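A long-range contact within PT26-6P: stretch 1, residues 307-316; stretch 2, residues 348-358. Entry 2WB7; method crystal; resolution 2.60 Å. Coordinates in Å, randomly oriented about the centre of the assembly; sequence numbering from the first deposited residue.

Stretch 1 307-316: RFVTLRVIEG
Stretch 2 (348-358) PGTLDYHALGL

Residues 307-314 and 350-358 form neighbouring antiparallel strands, their axes 157° apart in direction and 4.4 Å apart at closest approach. Phi and psi stay mostly near -120° and 135°. Arg307, Val309 and Leu311 form hydrogen-bonded pairs with Leu358, Leu356 and His354, CA atoms 5.1 to 5.4 Å apart; each pair exchanges two N-H...O bonds, from Leu311 N to His354 O at 2.6 Å up to Leu356 N to Val309 O at 3.0 Å. Between them lie the non-hydrogen-bonded pairs Phe308-Gly357, Thr310-Ala355 and Arg312-Tyr353, with CA atoms 4.3 to 4.4 Å apart.

Val313 N bonds Asp352 O at 2.7 Å, but a bulge then shifts the register by one. Leu351, at phi -96° and psi -55°, directs its N to Val313 O at 2.8 Å, leaving Asp352 N only a weak bond to that oxygen at 3.4 Å. Beyond it, Glu315 N reaches Gly349 O at 2.7 Å. Gly349, at phi 106° and psi -26°, adopts a backbone that would jam a CB against the preceding carbonyl.

Phe308 (chi1 m) brings its ring up to Gly357, Phe308 CD1 3.6 Å from Gly357 CA; a CB there would sit 2.8 Å from Phe308 CD1, so glycine makes room. On this same face, Tyr353 (m) receives Arg312 CA over its ring, 4.0 Å from the centroid. The extended start of Arg312 (chi1 t, chi2 t) and the turn at chi3 (p) bring NH1 to Tyr353 OH, a 2.7 Å hydrogen bond near the guanidinium plane.

The other face carries Val309, Leu311, Val313, His354 and Leu356. Val309 CG2 (chi1 m) meets Leu356 CB at 4.1 Å, branched and aliphatic chains suiting this buried surface. Val313 (t) places CG2 3.5 Å from His354 CD2, while its CG1 touches Leu351 CD2 at 4.0 Å.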

# COMPACT_ATOMS: atom_id res chain seq x y z
N ARG A 307 -10.23 -2.37 -11.33
CA ARG A 307 -10.48 -1.12 -12.04
C ARG A 307 -9.37 -0.10 -11.75
O ARG A 307 -9.11 0.23 -10.60
CB ARG A 307 -11.83 -0.54 -11.64
CG ARG A 307 -12.27 0.62 -12.49
CD ARG A 307 -13.74 0.90 -12.30
NE ARG A 307 -14.28 1.39 -13.56
CZ ARG A 307 -15.20 0.76 -14.29
NH1 ARG A 307 -15.73 -0.38 -13.86
NH2 ARG A 307 -15.61 1.29 -15.44
N PHE A 308 -8.72 0.39 -12.78
CA PHE A 308 -7.75 1.47 -12.62
C PHE A 308 -8.37 2.71 -13.22
O PHE A 308 -8.92 2.63 -14.32
CB PHE A 308 -6.42 1.13 -13.32
CG PHE A 308 -5.75 -0.08 -12.74
CD1 PHE A 308 -5.02 0.01 -11.55
CD2 PHE A 308 -5.91 -1.32 -13.33
CE1 PHE A 308 -4.44 -1.11 -10.99
CE2 PHE A 308 -5.32 -2.44 -12.76
CZ PHE A 308 -4.59 -2.33 -11.59
N VAL A 309 -8.31 3.83 -12.51
CA VAL A 309 -8.95 5.06 -12.96
C VAL A 309 -8.08 6.29 -12.73
O VAL A 309 -7.10 6.24 -12.00
CB VAL A 309 -10.32 5.31 -12.25
CG1 VAL A 309 -11.21 4.07 -12.35
CG2 VAL A 309 -10.11 5.73 -10.80
N THR A 310 -8.44 7.39 -13.38
CA THR A 310 -8.02 8.70 -12.92
C THR A 310 -9.32 9.35 -12.50
O THR A 310 -10.38 9.07 -13.08
CB THR A 310 -7.35 9.56 -14.01
OG1 THR A 310 -8.20 9.66 -15.16
CG2 THR A 310 -6.04 8.98 -14.41
N LEU A 311 -9.24 10.20 -11.48
CA LEU A 311 -10.40 10.90 -11.01
C LEU A 311 -10.16 12.40 -11.13
O LEU A 311 -9.19 12.95 -10.57
CB LEU A 311 -10.67 10.52 -9.56
CG LEU A 311 -10.97 9.04 -9.30
CD1 LEU A 311 -11.13 8.77 -7.81
CD2 LEU A 311 -12.22 8.62 -10.04
N ARG A 312 -11.03 13.07 -11.89
CA ARG A 312 -10.93 14.52 -11.97
C ARG A 312 -11.43 15.07 -10.66
O ARG A 312 -12.48 14.67 -10.18
CB ARG A 312 -11.76 15.09 -13.11
CG ARG A 312 -11.75 16.60 -13.19
CD ARG A 312 -12.28 17.09 -14.54
NE ARG A 312 -13.41 16.28 -14.98
CZ ARG A 312 -13.32 15.32 -15.90
NH1 ARG A 312 -12.17 15.07 -16.50
NH2 ARG A 312 -14.40 14.62 -16.23
N VAL A 313 -10.65 15.95 -10.06
CA VAL A 313 -11.11 16.66 -8.88
C VAL A 313 -11.59 18.03 -9.32
O VAL A 313 -10.84 18.81 -9.92
CB VAL A 313 -9.99 16.83 -7.83
CG1 VAL A 313 -10.47 17.70 -6.71
CG2 VAL A 313 -9.58 15.49 -7.30
N ILE A 314 -12.85 18.31 -9.02
CA ILE A 314 -13.41 19.62 -9.32
C ILE A 314 -13.10 20.60 -8.19
O ILE A 314 -13.04 20.21 -7.03
CB ILE A 314 -14.91 19.51 -9.45
CG1 ILE A 314 -15.25 18.59 -10.62
CG2 ILE A 314 -15.51 20.89 -9.64
CD1 ILE A 314 -14.80 19.14 -11.95
N GLU A 315 -12.90 21.87 -8.52
CA GLU A 315 -12.74 22.89 -7.48
C GLU A 315 -13.87 22.79 -6.46
O GLU A 315 -15.04 22.73 -6.83
CB GLU A 315 -12.71 24.28 -8.08
CG GLU A 315 -11.41 24.55 -8.77
CD GLU A 315 -11.47 25.74 -9.71
OE1 GLU A 315 -12.54 26.42 -9.78
OE2 GLU A 315 -10.44 25.99 -10.38
N GLY A 316 -13.52 22.78 -5.18
CA GLY A 316 -14.51 22.55 -4.13
C GLY A 316 -14.29 21.18 -3.51
O GLY A 316 -14.46 21.00 -2.31
N PRO A 348 -12.93 24.54 -17.31
CA PRO A 348 -13.03 25.49 -16.19
C PRO A 348 -13.66 24.77 -14.99
O PRO A 348 -14.67 24.08 -15.15
CB PRO A 348 -13.98 26.57 -16.73
CG PRO A 348 -13.78 26.52 -18.22
CD PRO A 348 -13.59 25.05 -18.53
N GLY A 349 -13.04 24.91 -13.82
CA GLY A 349 -13.53 24.23 -12.62
C GLY A 349 -12.65 23.05 -12.24
O GLY A 349 -12.57 22.68 -11.07
N THR A 350 -11.98 22.48 -13.23
CA THR A 350 -11.03 21.40 -12.99
C THR A 350 -9.89 21.86 -12.09
O THR A 350 -9.22 22.86 -12.38
CB THR A 350 -10.47 20.88 -14.32
OG1 THR A 350 -11.54 20.30 -15.09
CG2 THR A 350 -9.38 19.84 -14.08
N LEU A 351 -9.67 21.15 -10.99
CA LEU A 351 -8.56 21.46 -10.08
C LEU A 351 -7.33 20.61 -10.38
O LEU A 351 -6.23 21.13 -10.58
CB LEU A 351 -8.97 21.23 -8.63
CG LEU A 351 -7.87 21.55 -7.61
CD1 LEU A 351 -7.65 23.05 -7.52
CD2 LEU A 351 -8.17 21.00 -6.24
N ASP A 352 -7.51 19.29 -10.38
CA ASP A 352 -6.44 18.36 -10.68
C ASP A 352 -7.04 16.97 -10.84
O ASP A 352 -8.25 16.82 -10.85
CB ASP A 352 -5.41 18.36 -9.55
CG ASP A 352 -5.97 17.84 -8.21
OD1 ASP A 352 -5.66 18.45 -7.17
OD2 ASP A 352 -6.70 16.83 -8.19
N TYR A 353 -6.18 15.97 -10.97
CA TYR A 353 -6.61 14.59 -11.08
C TYR A 353 -5.85 13.70 -10.08
O TYR A 353 -4.71 13.98 -9.73
CB TYR A 353 -6.34 14.05 -12.48
CG TYR A 353 -7.23 14.58 -13.57
CD1 TYR A 353 -7.11 15.88 -14.04
CD2 TYR A 353 -8.16 13.75 -14.18
CE1 TYR A 353 -7.91 16.34 -15.07
CE2 TYR A 353 -8.96 14.20 -15.19
CZ TYR A 353 -8.84 15.50 -15.63
OH TYR A 353 -9.65 15.92 -16.64
N HIS A 354 -6.50 12.62 -9.65
CA HIS A 354 -5.88 11.59 -8.84
C HIS A 354 -5.93 10.27 -9.61
O HIS A 354 -6.82 10.05 -10.44
CB HIS A 354 -6.65 11.41 -7.53
CG HIS A 354 -6.42 12.50 -6.53
ND1 HIS A 354 -6.04 12.25 -5.22
CD2 HIS A 354 -6.52 13.85 -6.64
CE1 HIS A 354 -5.91 13.39 -4.57
NE2 HIS A 354 -6.20 14.38 -5.41
N ALA A 355 -4.96 9.40 -9.35
CA ALA A 355 -4.96 8.08 -9.97
C ALA A 355 -5.27 7.11 -8.85
O ALA A 355 -4.80 7.29 -7.73
CB ALA A 355 -3.60 7.78 -10.59
N LEU A 356 -6.08 6.09 -9.15
CA LEU A 356 -6.43 5.08 -8.17
C LEU A 356 -6.56 3.71 -8.82
O LEU A 356 -6.99 3.59 -9.97
CB LEU A 356 -7.73 5.43 -7.47
CG LEU A 356 -8.22 4.53 -6.34
CD1 LEU A 356 -7.47 4.81 -5.07
CD2 LEU A 356 -9.70 4.76 -6.12
N GLY A 357 -6.19 2.68 -8.08
CA GLY A 357 -6.40 1.30 -8.52
C GLY A 357 -7.15 0.53 -7.46
O GLY A 357 -6.77 0.53 -6.28
N LEU A 358 -8.22 -0.12 -7.88
CA LEU A 358 -9.00 -0.98 -7.02
C LEU A 358 -9.02 -2.41 -7.56
O LEU A 358 -9.32 -2.64 -8.74
CB LEU A 358 -10.42 -0.45 -6.90
CG LEU A 358 -10.61 1.00 -6.44
CD1 LEU A 358 -12.09 1.30 -6.36
CD2 LEU A 358 -9.98 1.27 -5.10